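Local coordinates for protein transcriptional regulator (Vibrio vulnificus, PDB 4IVN) that represses genes of sialic acid catabolism and binds the sugar phosphate ManNAc-6P, consistent with a regulator that senses this ligand, at residues A[23-28]-A[42-47]; A[34-39]-A[72-77]; A[106-111]-A[243-248]; A[189-194]-A[212-217]. One frame throughout, in Å; residues are numbered along the deposited sequence.

How the contacts relate
Contacts 1 and 2 lie in the N-terminal RpiR-type helix-turn-helix domain, with centres about 13 Å apart; both use helix 20-36, and their segments alternate along the chain. Contacts 3 and 4 belong to the part built round the five-stranded parallel sheet of the SIS fold. Contact 3 joins helices 93-111 and 237-257, and contact 4 falls between them in the chain. The domains meet where residues 42-46 of contact 1 pack on 212-214 of contact 4, centres about 21 Å apart. Contacts 2, 3 and 4 all reach the second subunit. The side chains of Ala75 and Leu215 lie about 9 and 7 Å from bound ManNAc-6P, placing the helix-turn-helix domain close to a ligand site.

Contact 1: residues A[23-28]-A[42-47]; sequences RVVADY and TDLARN
Val25 and Leu44 have CA atoms 8.0 Å apart where the helical segments 23-28 and 42-47 pass each other at 110°, their axes 10.6 Å apart at closest. Both belong to the RpiR-type helix-turn-helix domain, and across the crossing Val25 and Tyr28 meet Leu44 and Asn47. Tyr28 reaches across because its CG stands anti to the backbone N (chi1 -180°), which sends the ring toward helix 41-48. Leu44 runs past it in the opposite direction, and its CD1 rests 3.7 Å from Tyr28 CD2. Further out along the ring, CB of Asn47 approaches Tyr28 CZ to 3.6 Å; the Asn47 amide plane is inclined 30° to the ring. The polar ends have a common neighbour in Gln39, whose NE2 is hydrogen-bonded to Tyr28 OH while its OE1 has a weak hydrogen bond with Asn47 ND2. The Gln39 amide thus links the polar ends of Tyr28 and Asn47. Helix 52-61 closes the apolar side, where Val25 meets Leu58 and Leu44 meets Val55. There the other branch of Leu44, CD2, faces Val25 CG1 at 4.3 Å.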
loop_
_atom_site.group_PDB
_atom_site.type_symbol
_atom_site.label_atom_id
_atom_site.label_comp_id
_atom_site.label_asym_id
_atom_site.label_seq_id
_atom_site.Cartn_x
_atom_site.Cartn_y
_atom_site.Cartn_z
ATOM N N ARG A 23 15.912 -31.950 -21.738
ATOM C CA ARG A 23 14.620 -32.414 -22.318
ATOM C C ARG A 23 13.556 -32.498 -21.257
ATOM O O ARG A 23 12.387 -32.202 -21.531
ATOM C CB ARG A 23 14.708 -33.804 -22.991
ATOM C CG ARG A 23 15.271 -33.809 -24.409
ATOM C CD ARG A 23 15.048 -35.137 -25.155
ATOM N NE ARG A 23 14.843 -34.877 -26.587
ATOM C CZ ARG A 23 13.653 -34.774 -27.196
ATOM N NH1 ARG A 23 12.510 -34.949 -26.533
ATOM N NH2 ARG A 23 13.604 -34.501 -28.493
ATOM N N VAL A 24 13.964 -32.913 -20.053
ATOM C CA VAL A 24 13.023 -33.006 -18.942
ATOM C C VAL A 24 12.478 -31.606 -18.670
ATOM O O VAL A 24 11.275 -31.400 -18.495
ATOM C CB VAL A 24 13.728 -33.568 -17.698
ATOM C CG1 VAL A 24 12.919 -33.276 -16.447
ATOM C CG2 VAL A 24 13.939 -35.101 -17.871
ATOM N N VAL A 25 13.377 -30.628 -18.661
ATOM C CA VAL A 25 12.939 -29.261 -18.357
ATOM C C VAL A 25 12.169 -28.705 -19.548
ATOM O O VAL A 25 11.157 -28.013 -19.352
ATOM C CB VAL A 25 14.134 -28.320 -18.060
ATOM C CG1 VAL A 25 13.626 -26.918 -17.717
ATOM C CG2 VAL A 25 15.000 -28.847 -16.903
ATOM N N ALA A 26 12.633 -28.999 -20.785
ATOM C CA ALA A 26 11.916 -28.491 -21.951
ATOM C C ALA A 26 10.491 -29.068 -21.903
ATOM O O ALA A 26 9.505 -28.339 -22.061
ATOM C CB ALA A 26 12.666 -28.814 -23.259
ATOM N N ASP A 27 10.374 -30.344 -21.560
ATOM C CA ASP A 27 9.047 -31.037 -21.555
ATOM C C ASP A 27 8.073 -30.509 -20.495
ATOM O O ASP A 27 6.851 -30.345 -20.772
ATOM C CB ASP A 27 9.186 -32.545 -21.368
ATOM C CG ASP A 27 9.488 -33.272 -22.657
ATOM O OD1 ASP A 27 9.132 -32.758 -23.733
ATOM O OD2 ASP A 27 10.072 -34.379 -22.613
ATOM N N TYR A 28 8.600 -30.302 -19.292
ATOM C CA TYR A 28 7.817 -29.711 -18.208
ATOM C C TYR A 28 7.298 -28.330 -18.622
ATOM O O TYR A 28 6.137 -28.014 -18.394
ATOM C CB TYR A 28 8.592 -29.641 -16.883
ATOM C CG TYR A 28 7.807 -29.039 -15.739
ATOM C CD1 TYR A 28 7.163 -29.849 -14.794
ATOM C CD2 TYR A 28 7.719 -27.630 -15.567
ATOM C CE1 TYR A 28 6.414 -29.279 -13.738
ATOM C CE2 TYR A 28 6.992 -27.075 -14.509
ATOM C CZ TYR A 28 6.346 -27.906 -13.603
ATOM O OH TYR A 28 5.611 -27.336 -12.585
ATOM N N THR A 42 13.819 -21.232 -8.751
ATOM C CA THR A 42 13.918 -22.206 -7.607
ATOM C C THR A 42 12.754 -23.209 -7.724
ATOM O O THR A 42 12.946 -24.415 -7.599
ATOM C CB THR A 42 13.927 -21.523 -6.200
ATOM O OG1 THR A 42 14.729 -20.333 -6.240
ATOM C CG2 THR A 42 14.452 -22.424 -5.091
ATOM N N ASP A 43 11.585 -22.729 -8.107
ATOM C CA ASP A 43 10.434 -23.661 -8.377
ATOM C C ASP A 43 10.640 -24.541 -9.583
ATOM O O ASP A 43 10.399 -25.759 -9.524
ATOM C CB ASP A 43 9.154 -22.871 -8.722
ATOM C CG ASP A 43 8.546 -22.176 -7.512
ATOM O OD1 ASP A 43 8.479 -22.776 -6.409
ATOM O OD2 ASP A 43 8.080 -21.029 -7.703
ATOM N N LEU A 44 11.034 -23.940 -10.703
ATOM C CA LEU A 44 11.205 -24.740 -11.960
ATOM C C LEU A 44 12.213 -25.879 -11.747
ATOM O O LEU A 44 12.005 -27.018 -12.220
ATOM C CB LEU A 44 11.709 -23.852 -13.078
ATOM C CG LEU A 44 11.775 -24.543 -14.434
ATOM C CD1 LEU A 44 10.490 -25.282 -14.743
ATOM C CD2 LEU A 44 12.109 -23.545 -15.519
ATOM N N ALA A 45 13.284 -25.565 -11.014
ATOM C CA ALA A 45 14.281 -26.540 -10.626
ATOM C C ALA A 45 13.709 -27.656 -9.765
ATOM O O ALA A 45 13.906 -28.864 -10.073
ATOM C CB ALA A 45 15.484 -25.879 -9.961
ATOM N N ARG A 46 13.000 -27.286 -8.707
ATOM C CA ARG A 46 12.344 -28.281 -7.863
ATOM C C ARG A 46 11.317 -29.123 -8.594
ATOM O O ARG A 46 11.299 -30.347 -8.468
ATOM C CB ARG A 46 11.579 -27.592 -6.717
ATOM C CG ARG A 46 12.416 -26.934 -5.653
ATOM C CD ARG A 46 11.470 -26.187 -4.698
ATOM N NE ARG A 46 11.024 -27.012 -3.557
ATOM C CZ ARG A 46 9.828 -27.595 -3.418
ATOM N NH1 ARG A 46 8.854 -27.493 -4.330
ATOM N NH2 ARG A 46 9.599 -28.277 -2.328
ATOM N N ASN A 47 10.403 -28.468 -9.304
ATOM C CA ASN A 47 9.345 -29.207 -9.977
ATOM C C ASN A 47 9.860 -30.186 -11.047
ATOM O O ASN A 47 9.159 -31.126 -11.417
ATOM C CB ASN A 47 8.386 -28.236 -10.622
ATOM C CG ASN A 47 7.712 -27.359 -9.604
ATOM O OD1 ASN A 47 7.575 -27.751 -8.433
ATOM N ND2 ASN A 47 7.311 -26.170 -10.022
#

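Contact 2: residues A[34-39]-A[72-77]; sequences HDVQFQ and MALAVD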
loop_
_atom_site.group_PDB
_atom_site.type_symbol
_atom_site.label_atom_id
_atom_site.label_comp_id
_atom_site.label_asym_id
_atom_site.label_seq_id
_atom_site.Cartn_x
_atom_site.Cartn_y
_atom_site.Cartn_z
ATOM N N HIS A 34 1.623 -22.149 -19.052
ATOM C CA HIS A 34 0.840 -21.127 -18.372
ATOM C C HIS A 34 1.299 -20.936 -16.939
ATOM O O HIS A 34 1.485 -19.784 -16.471
ATOM C CB HIS A 34 -0.689 -21.385 -18.431
ATOM C CG HIS A 34 -1.489 -20.438 -17.531
ATOM N ND1 HIS A 34 -2.091 -19.327 -18.001
ATOM C CD2 HIS A 34 -1.700 -20.443 -16.129
ATOM C CE1 HIS A 34 -2.684 -18.674 -16.962
ATOM N NE2 HIS A 34 -2.453 -19.374 -15.831
ATOM N N ASP A 35 1.470 -22.030 -16.200
ATOM C CA ASP A 35 1.878 -21.872 -14.787
ATOM C C ASP A 35 3.376 -21.481 -14.569
ATOM O O ASP A 35 3.724 -20.863 -13.562
ATOM C CB ASP A 35 1.555 -23.110 -13.946
ATOM C CG ASP A 35 1.766 -22.861 -12.454
ATOM O OD1 ASP A 35 1.112 -21.949 -11.883
ATOM O OD2 ASP A 35 2.641 -23.529 -11.845
ATOM N N VAL A 36 4.236 -21.839 -15.518
ATOM C CA VAL A 36 5.638 -21.557 -15.413
ATOM C C VAL A 36 5.838 -20.011 -15.310
ATOM O O VAL A 36 6.828 -19.564 -14.707
ATOM C CB VAL A 36 6.488 -22.213 -16.548
ATOM C CG1 VAL A 36 7.957 -21.695 -16.554
ATOM C CG2 VAL A 36 6.506 -23.730 -16.419
ATOM N N GLN A 37 4.951 -19.227 -15.928
ATOM C CA GLN A 37 4.994 -17.720 -15.841
ATOM C C GLN A 37 5.124 -17.254 -14.400
ATOM O O GLN A 37 5.745 -16.212 -14.088
ATOM C CB GLN A 37 3.676 -17.107 -16.347
ATOM C CG GLN A 37 3.232 -17.486 -17.725
ATOM C CD GLN A 37 1.932 -16.781 -18.114
ATOM O OE1 GLN A 37 0.829 -17.283 -17.879
ATOM N NE2 GLN A 37 2.070 -15.656 -18.772
ATOM N N PHE A 38 4.531 -18.032 -13.513
ATOM C CA PHE A 38 4.452 -17.626 -12.104
ATOM C C PHE A 38 5.461 -18.360 -11.230
ATOM O O PHE A 38 5.388 -18.202 -10.021
ATOM C CB PHE A 38 3.015 -17.755 -11.550
ATOM C CG PHE A 38 1.969 -17.190 -12.471
ATOM C CD1 PHE A 38 1.828 -15.814 -12.641
ATOM C CD2 PHE A 38 1.092 -18.040 -13.160
ATOM C CE1 PHE A 38 0.865 -15.282 -13.515
ATOM C CE2 PHE A 38 0.139 -17.525 -14.027
ATOM C CZ PHE A 38 0.037 -16.135 -14.218
ATOM N N GLN A 39 6.430 -19.097 -11.838
ATOM C CA GLN A 39 7.394 -19.861 -11.044
ATOM C C GLN A 39 8.712 -19.122 -11.054
ATOM O O GLN A 39 9.039 -18.502 -12.055
ATOM C CB GLN A 39 7.637 -21.266 -11.664
ATOM C CG GLN A 39 6.411 -22.181 -11.525
ATOM C CD GLN A 39 6.663 -23.625 -11.980
ATOM O OE1 GLN A 39 7.800 -24.100 -12.000
ATOM N NE2 GLN A 39 5.589 -24.324 -12.316
ATOM N N MET A 72 9.979 -14.000 -19.092
ATOM C CA MET A 72 9.328 -12.815 -19.701
ATOM C C MET A 72 8.871 -13.123 -21.163
ATOM O O MET A 72 7.699 -12.852 -21.537
ATOM C CB MET A 72 10.368 -11.668 -19.739
ATOM C CG MET A 72 9.894 -10.344 -20.374
ATOM S SD MET A 72 8.819 -9.368 -19.225
ATOM C CE MET A 72 7.275 -9.806 -20.016
ATOM N N ALA A 73 9.790 -13.657 -21.998
ATOM C CA ALA A 73 9.363 -14.026 -23.384
ATOM C C ALA A 73 8.230 -15.017 -23.333
ATOM O O ALA A 73 7.288 -14.991 -24.183
ATOM C CB ALA A 73 10.512 -14.636 -24.164
ATOM N N LEU A 74 8.327 -15.937 -22.386
ATOM C CA LEU A 74 7.264 -16.919 -22.276
ATOM C C LEU A 74 5.903 -16.233 -22.101
ATOM O O LEU A 74 4.908 -16.562 -22.823
ATOM C CB LEU A 74 7.552 -17.901 -21.132
ATOM C CG LEU A 74 6.409 -18.885 -20.858
ATOM C CD1 LEU A 74 6.159 -19.812 -22.094
ATOM C CD2 LEU A 74 6.716 -19.758 -19.664
ATOM N N ALA A 75 5.835 -15.282 -21.147
ATOM C CA ALA A 75 4.539 -14.665 -20.792
ATOM C C ALA A 75 4.023 -13.867 -22.002
ATOM O O ALA A 75 2.838 -13.862 -22.304
ATOM C CB ALA A 75 4.659 -13.779 -19.500
ATOM N N VAL A 76 4.937 -13.203 -22.709
ATOM C CA VAL A 76 4.571 -12.410 -23.878
ATOM C C VAL A 76 4.073 -13.356 -24.969
ATOM O O VAL A 76 3.050 -13.050 -25.606
ATOM C CB VAL A 76 5.745 -11.570 -24.389
ATOM C CG1 VAL A 76 5.414 -10.890 -25.736
ATOM C CG2 VAL A 76 6.099 -10.513 -23.352
ATOM N N ASP A 77 4.736 -14.526 -25.119
ATOM C CA ASP A 77 4.409 -15.499 -26.173
ATOM C C ASP A 77 2.998 -16.078 -25.887
ATOM O O ASP A 77 2.134 -16.164 -26.805
ATOM C CB ASP A 77 5.489 -16.592 -26.258
ATOM C CG ASP A 77 5.525 -17.323 -27.607
ATOM O OD1 ASP A 77 5.242 -16.693 -28.677
ATOM O OD2 ASP A 77 5.866 -18.550 -27.591
#
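Val36 holds its CG1 branch, and Leu74 its CG, anti to the backbone N (chi1 170° and 174°), and these torsions bring the two side chains together. They meet roughly perpendicular, and one methyl, Leu74 CD2, makes the contact, 3.9 Å from Val36 CG1 and 4.0 Å from Val36 CB. Beside them the extended side chain of Gln37 ends next to Ala75, whose CA is 5.8 Å from the CA of Gln37. A type I beta turn, Val36 to Gln39, lies at the end of this segment of the helix-turn-helix domain, set against helix 67-78. A side-chain bond spans the turn from the residue before it: Gln39 NE2 donates to Asp35 OD2 over 3.1 Å, nearly straight at 162°, on the anti side of the carboxylate and tilted from its plane. Tyr67 and Arg71 of helix 67-78 bind the backbone O of Gln39. Ala75 also packs on Pro231, a residue of the ManNAc-6P pocket, and Met72 touches Ile273 of the second subunit. No hydrogen bond links the two segments themselves, so the contact between them is van der Waals packing, chiefly apolar, while the polar bonds hold the turn.

Contact 3: residues A[106-111]-A[243-248]; sequences QDTAKL and ALLLVD
Thr108 and Leu245 mark the nearest backbone approach, 7.8 Å between CA atoms, in a helix pair whose axes come within 9.8 Å and cross at -50°. Segment 243-248 lies on a helix of the SIS domain, whose core is a parallel sheet with helices packed around it; segment 106-111 ends the long helix 93-111 and lies against it. The methyl of Thr108 carries the contact. It sits between two leucine tips, with CG2 3.8 Å from Leu245 CD2 and likewise 3.8 Å from Leu246 CD2. Leu245 runs antiparallel alongside the threonine, and Leu246 comes at it transversely. With chi1 at -63°, CG2 lies anti to the backbone N and points to the leucines, while OG1 lies beside that N, where it binds Ser104 O one turn earlier and also the backbone N of Ala226. The buried hydroxyl is therefore satisfied without help from helix 237-257. On its other flank that helix packs through Ala243 and Leu244 on Val141 of helix 137-151, whose first residues line the ligand pocket. The second subunit lies close as well, its Phe237 against Leu245 and its Ala98 against Ala109. Leu245 CD2 reaches beyond the threonine to the main chain of the facing helix, ending 4.0 Å from Ala109 N.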
loop_
_atom_site.group_PDB
_atom_site.type_symbol
_atom_site.label_atom_id
_atom_site.label_comp_id
_atom_site.label_asym_id
_atom_site.label_seq_id
_atom_site.Cartn_x
_atom_site.Cartn_y
_atom_site.Cartn_z
ATOM N N GLN A 106 -8.665 -13.599 1.271
ATOM C CA GLN A 106 -9.135 -14.810 1.923
ATOM C C GLN A 106 -8.149 -15.949 1.700
ATOM O O GLN A 106 -7.819 -16.672 2.641
ATOM C CB GLN A 106 -10.523 -15.155 1.436
ATOM C CG GLN A 106 -11.539 -14.058 1.774
ATOM C CD GLN A 106 -12.899 -14.341 1.165
ATOM O OE1 GLN A 106 -13.040 -14.948 0.070
ATOM N NE2 GLN A 106 -13.911 -13.925 1.877
ATOM N N ASP A 107 -7.654 -16.091 0.479
ATOM C CA ASP A 107 -6.579 -17.059 0.244
ATOM C C ASP A 107 -5.358 -16.866 1.108
ATOM O O ASP A 107 -4.856 -17.844 1.639
ATOM C CB ASP A 107 -6.181 -17.087 -1.225
ATOM C CG ASP A 107 -7.277 -17.652 -2.092
ATOM O OD1 ASP A 107 -8.219 -18.267 -1.544
ATOM O OD2 ASP A 107 -7.199 -17.484 -3.310
ATOM N N THR A 108 -4.864 -15.625 1.239
ATOM C CA THR A 108 -3.722 -15.326 2.115
ATOM C C THR A 108 -3.979 -15.707 3.588
ATOM O O THR A 108 -3.142 -16.377 4.238
ATOM C CB THR A 108 -3.296 -13.827 1.985
ATOM O OG1 THR A 108 -2.861 -13.584 0.638
ATOM C CG2 THR A 108 -2.141 -13.477 2.909
ATOM N N ALA A 109 -5.138 -15.294 4.099
ATOM C CA ALA A 109 -5.602 -15.738 5.423
ATOM C C ALA A 109 -5.560 -17.234 5.613
ATOM O O ALA A 109 -5.104 -17.641 6.657
ATOM C CB ALA A 109 -6.996 -15.184 5.813
ATOM N N LYS A 110 -5.999 -18.058 4.654
ATOM C CA LYS A 110 -5.995 -19.485 4.923
ATOM C C LYS A 110 -4.603 -20.041 4.953
ATOM O O LYS A 110 -4.331 -20.925 5.745
ATOM C CB LYS A 110 -6.793 -20.311 3.916
ATOM C CG LYS A 110 -8.182 -19.827 3.577
ATOM C CD LYS A 110 -8.530 -20.286 2.162
ATOM C CE LYS A 110 -10.040 -20.406 1.948
ATOM N NZ LYS A 110 -10.302 -21.242 0.733
ATOM N N LEU A 111 -3.740 -19.531 4.063
ATOM C CA LEU A 111 -2.328 -19.917 3.922
ATOM C C LEU A 111 -1.408 -19.486 5.051
ATOM O O LEU A 111 -0.336 -20.007 5.145
ATOM C CB LEU A 111 -1.710 -19.215 2.686
ATOM C CG LEU A 111 -2.107 -19.503 1.238
ATOM C CD1 LEU A 111 -1.190 -18.651 0.336
ATOM C CD2 LEU A 111 -2.045 -20.992 0.905
ATOM N N ALA A 243 0.116 -9.173 0.667
ATOM C CA ALA A 243 1.434 -8.762 1.308
ATOM C C ALA A 243 1.130 -7.725 2.414
ATOM O O ALA A 243 1.611 -7.846 3.569
ATOM C CB ALA A 243 2.425 -8.240 0.281
ATOM N N LEU A 244 0.210 -6.799 2.120
ATOM C CA LEU A 244 -0.201 -5.843 3.159
ATOM C C LEU A 244 -0.958 -6.460 4.322
ATOM O O LEU A 244 -0.734 -6.039 5.452
ATOM C CB LEU A 244 -1.023 -4.691 2.538
ATOM C CG LEU A 244 -0.285 -3.831 1.540
ATOM C CD1 LEU A 244 -1.339 -3.028 0.665
ATOM C CD2 LEU A 244 0.810 -2.913 2.156
ATOM N N LEU A 245 -1.883 -7.407 4.063
ATOM C CA LEU A 245 -2.509 -8.185 5.128
ATOM C C LEU A 245 -1.469 -8.872 6.077
ATOM O O LEU A 245 -1.595 -8.794 7.291
ATOM C CB LEU A 245 -3.386 -9.254 4.524
ATOM C CG LEU A 245 -4.035 -10.232 5.519
ATOM C CD1 LEU A 245 -5.038 -9.510 6.390
ATOM C CD2 LEU A 245 -4.730 -11.383 4.785
ATOM N N LEU A 246 -0.453 -9.514 5.517
ATOM C CA LEU A 246 0.689 -10.011 6.350
ATOM C C LEU A 246 1.264 -8.947 7.266
ATOM O O LEU A 246 1.531 -9.256 8.455
ATOM C CB LEU A 246 1.880 -10.535 5.508
ATOM C CG LEU A 246 1.667 -11.594 4.429
ATOM C CD1 LEU A 246 3.020 -11.866 3.733
ATOM C CD2 LEU A 246 0.991 -12.862 4.928
ATOM N N VAL A 247 1.521 -7.744 6.728
ATOM C CA VAL A 247 1.999 -6.615 7.566
ATOM C C VAL A 247 0.986 -6.316 8.677
ATOM O O VAL A 247 1.339 -6.148 9.911
ATOM C CB VAL A 247 2.278 -5.305 6.772
ATOM C CG1 VAL A 247 2.534 -4.157 7.716
ATOM C CG2 VAL A 247 3.519 -5.408 5.852
ATOM N N ASP A 248 -0.298 -6.258 8.294
ATOM C CA ASP A 248 -1.306 -5.912 9.309
ATOM C C ASP A 248 -1.402 -6.930 10.426
ATOM O O ASP A 248 -1.425 -6.534 11.609
ATOM C CB ASP A 248 -2.679 -5.731 8.639
ATOM C CG ASP A 248 -3.700 -5.149 9.566
ATOM O OD1 ASP A 248 -3.486 -4.100 10.277
ATOM O OD2 ASP A 248 -4.752 -5.685 9.475
#

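Contact 4: residues A[189-194]-A[212-217]; sequences EVIHAA and HSPLSS
Ile191 approaches Pro214 atom by atom along its longer branch. Its CB is still 5.5 Å from Pro214 CB, its CG1 comes to 4.5 Å of that atom, and CD1 at the tip touches it at 3.6 Å. An extended chi2 (176°) carries CD1 out to the proline, while CG2, the short branch, stays 5.1 Å from Pro214 CB and makes no touch. A second apolar touch lies alongside, where Leu215 CD1 meets Ala194 CB at 3.8 Å, one turn further along the helix from Ile191. The loop that presents Pro214 and Leu215 is held by an ST motif: Ser216 N donates to Ser213 OG, 3.2 Å away. Ser216 OG returns a 2.7 Å bond to Ser213 O, arriving in the carbonyl plane on a lone pair. Leu215 also packs on Ser182 and has a backbone hydrogen bond with Gly185, beside the serine-rich segment that binds the sugar phosphate in this SIS domain. Ala277 of the second subunit packs on Ile191. Within the fold, Ala194 of helix 188-199 and Leu215 of the loop both rest on strand 204-208, Ser213 and Ser216 lie on Met222 of strand 221-224, and Pro214 meets Thr42 of helix 41-48 in the DNA-binding domain.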
loop_
_atom_site.group_PDB
_atom_site.type_symbol
_atom_site.label_atom_id
_atom_site.label_comp_id
_atom_site.label_asym_id
_atom_site.label_seq_id
_atom_site.Cartn_x
_atom_site.Cartn_y
_atom_site.Cartn_z
ATOM N N GLU A 189 19.185 -6.679 -6.491
ATOM C CA GLU A 189 19.774 -5.828 -5.471
ATOM C C GLU A 189 19.037 -6.003 -4.121
ATOM O O GLU A 189 19.618 -5.869 -3.020
ATOM C CB GLU A 189 19.919 -4.336 -5.934
ATOM C CG GLU A 189 20.935 -4.275 -7.068
ATOM C CD GLU A 189 21.428 -2.881 -7.445
ATOM O OE1 GLU A 189 22.222 -2.722 -8.386
ATOM O OE2 GLU A 189 21.042 -1.896 -6.814
ATOM N N VAL A 190 17.784 -6.422 -4.181
ATOM C CA VAL A 190 17.085 -6.684 -2.907
ATOM C C VAL A 190 17.709 -7.909 -2.248
ATOM O O VAL A 190 17.991 -7.857 -1.037
ATOM C CB VAL A 190 15.581 -6.896 -3.135
ATOM C CG1 VAL A 190 14.885 -7.390 -1.879
ATOM C CG2 VAL A 190 14.999 -5.514 -3.505
ATOM N N ILE A 191 17.831 -9.027 -2.984
ATOM C CA ILE A 191 18.486 -10.291 -2.485
ATOM C C ILE A 191 19.857 -10.038 -1.947
ATOM O O ILE A 191 20.248 -10.622 -0.945
ATOM C CB ILE A 191 18.755 -11.260 -3.672
ATOM C CG1 ILE A 191 17.462 -11.863 -4.173
ATOM C CG2 ILE A 191 19.747 -12.389 -3.326
ATOM C CD1 ILE A 191 17.865 -12.727 -5.408
ATOM N N HIS A 192 20.617 -9.168 -2.644
ATOM C CA HIS A 192 21.994 -8.940 -2.284
ATOM C C HIS A 192 22.069 -8.261 -0.912
ATOM O O HIS A 192 22.842 -8.669 -0.019
ATOM C CB HIS A 192 22.682 -8.117 -3.368
ATOM C CG HIS A 192 24.087 -7.740 -2.998
ATOM N ND1 HIS A 192 25.115 -8.676 -2.912
ATOM C CD2 HIS A 192 24.649 -6.494 -2.657
ATOM C CE1 HIS A 192 26.231 -8.059 -2.519
ATOM N NE2 HIS A 192 25.938 -6.716 -2.373
ATOM N N ALA A 193 21.243 -7.243 -0.707
ATOM C CA ALA A 193 21.220 -6.582 0.554
ATOM C C ALA A 193 20.687 -7.558 1.631
ATOM O O ALA A 193 21.316 -7.677 2.731
ATOM C CB ALA A 193 20.388 -5.252 0.475
ATOM N N ALA A 194 19.622 -8.321 1.355
ATOM C CA ALA A 194 19.120 -9.211 2.419
ATOM C C ALA A 194 20.201 -10.226 2.794
ATOM O O ALA A 194 20.426 -10.557 3.988
ATOM C CB ALA A 194 17.820 -9.953 2.008
ATOM N N HIS A 212 9.136 -20.745 -2.757
ATOM C CA HIS A 212 10.566 -20.994 -3.001
ATOM C C HIS A 212 11.166 -20.030 -3.959
ATOM O O HIS A 212 10.585 -19.746 -5.022
ATOM C CB HIS A 212 10.757 -22.389 -3.541
ATOM C CG HIS A 212 10.065 -23.445 -2.697
ATOM N ND1 HIS A 212 10.663 -24.010 -1.618
ATOM C CD2 HIS A 212 8.812 -24.031 -2.812
ATOM C CE1 HIS A 212 9.806 -24.883 -1.062
ATOM N NE2 HIS A 212 8.691 -24.915 -1.811
ATOM N N SER A 213 12.365 -19.557 -3.667
ATOM C CA SER A 213 12.845 -18.454 -4.460
ATOM C C SER A 213 14.278 -18.335 -3.975
ATOM O O SER A 213 14.599 -18.876 -2.922
ATOM C CB SER A 213 12.004 -17.182 -4.132
ATOM O OG SER A 213 12.556 -16.542 -2.938
ATOM N N PRO A 214 15.138 -17.600 -4.716
ATOM C CA PRO A 214 16.508 -17.288 -4.250
ATOM C C PRO A 214 16.530 -16.686 -2.825
ATOM O O PRO A 214 17.473 -16.909 -1.992
ATOM C CB PRO A 214 16.943 -16.220 -5.254
ATOM C CG PRO A 214 16.241 -16.591 -6.548
ATOM C CD PRO A 214 14.919 -17.203 -6.135
ATOM N N LEU A 215 15.534 -15.853 -2.553
ATOM C CA LEU A 215 15.415 -15.210 -1.248
ATOM C C LEU A 215 15.136 -16.191 -0.120
ATOM O O LEU A 215 15.603 -16.035 1.039
ATOM C CB LEU A 215 14.402 -14.012 -1.324
ATOM C CG LEU A 215 14.213 -13.110 -0.071
ATOM C CD1 LEU A 215 15.521 -12.427 0.294
ATOM C CD2 LEU A 215 13.155 -11.976 -0.331
ATOM N N SER A 216 14.394 -17.272 -0.391
ATOM C CA SER A 216 14.127 -18.184 0.748
ATOM C C SER A 216 15.355 -18.819 1.363
ATOM O O SER A 216 15.386 -19.043 2.558
ATOM C CB SER A 216 13.015 -19.206 0.459
ATOM O OG SER A 216 13.301 -19.778 -0.751
ATOM N N SER A 217 16.429 -19.000 0.621
ATOM C CA SER A 217 17.565 -19.583 1.243
ATOM C C SER A 217 18.384 -18.480 1.956
ATOM O O SER A 217 19.445 -18.745 2.463
ATOM C CB SER A 217 18.415 -20.328 0.173
ATOM O OG SER A 217 19.225 -19.374 -0.502
#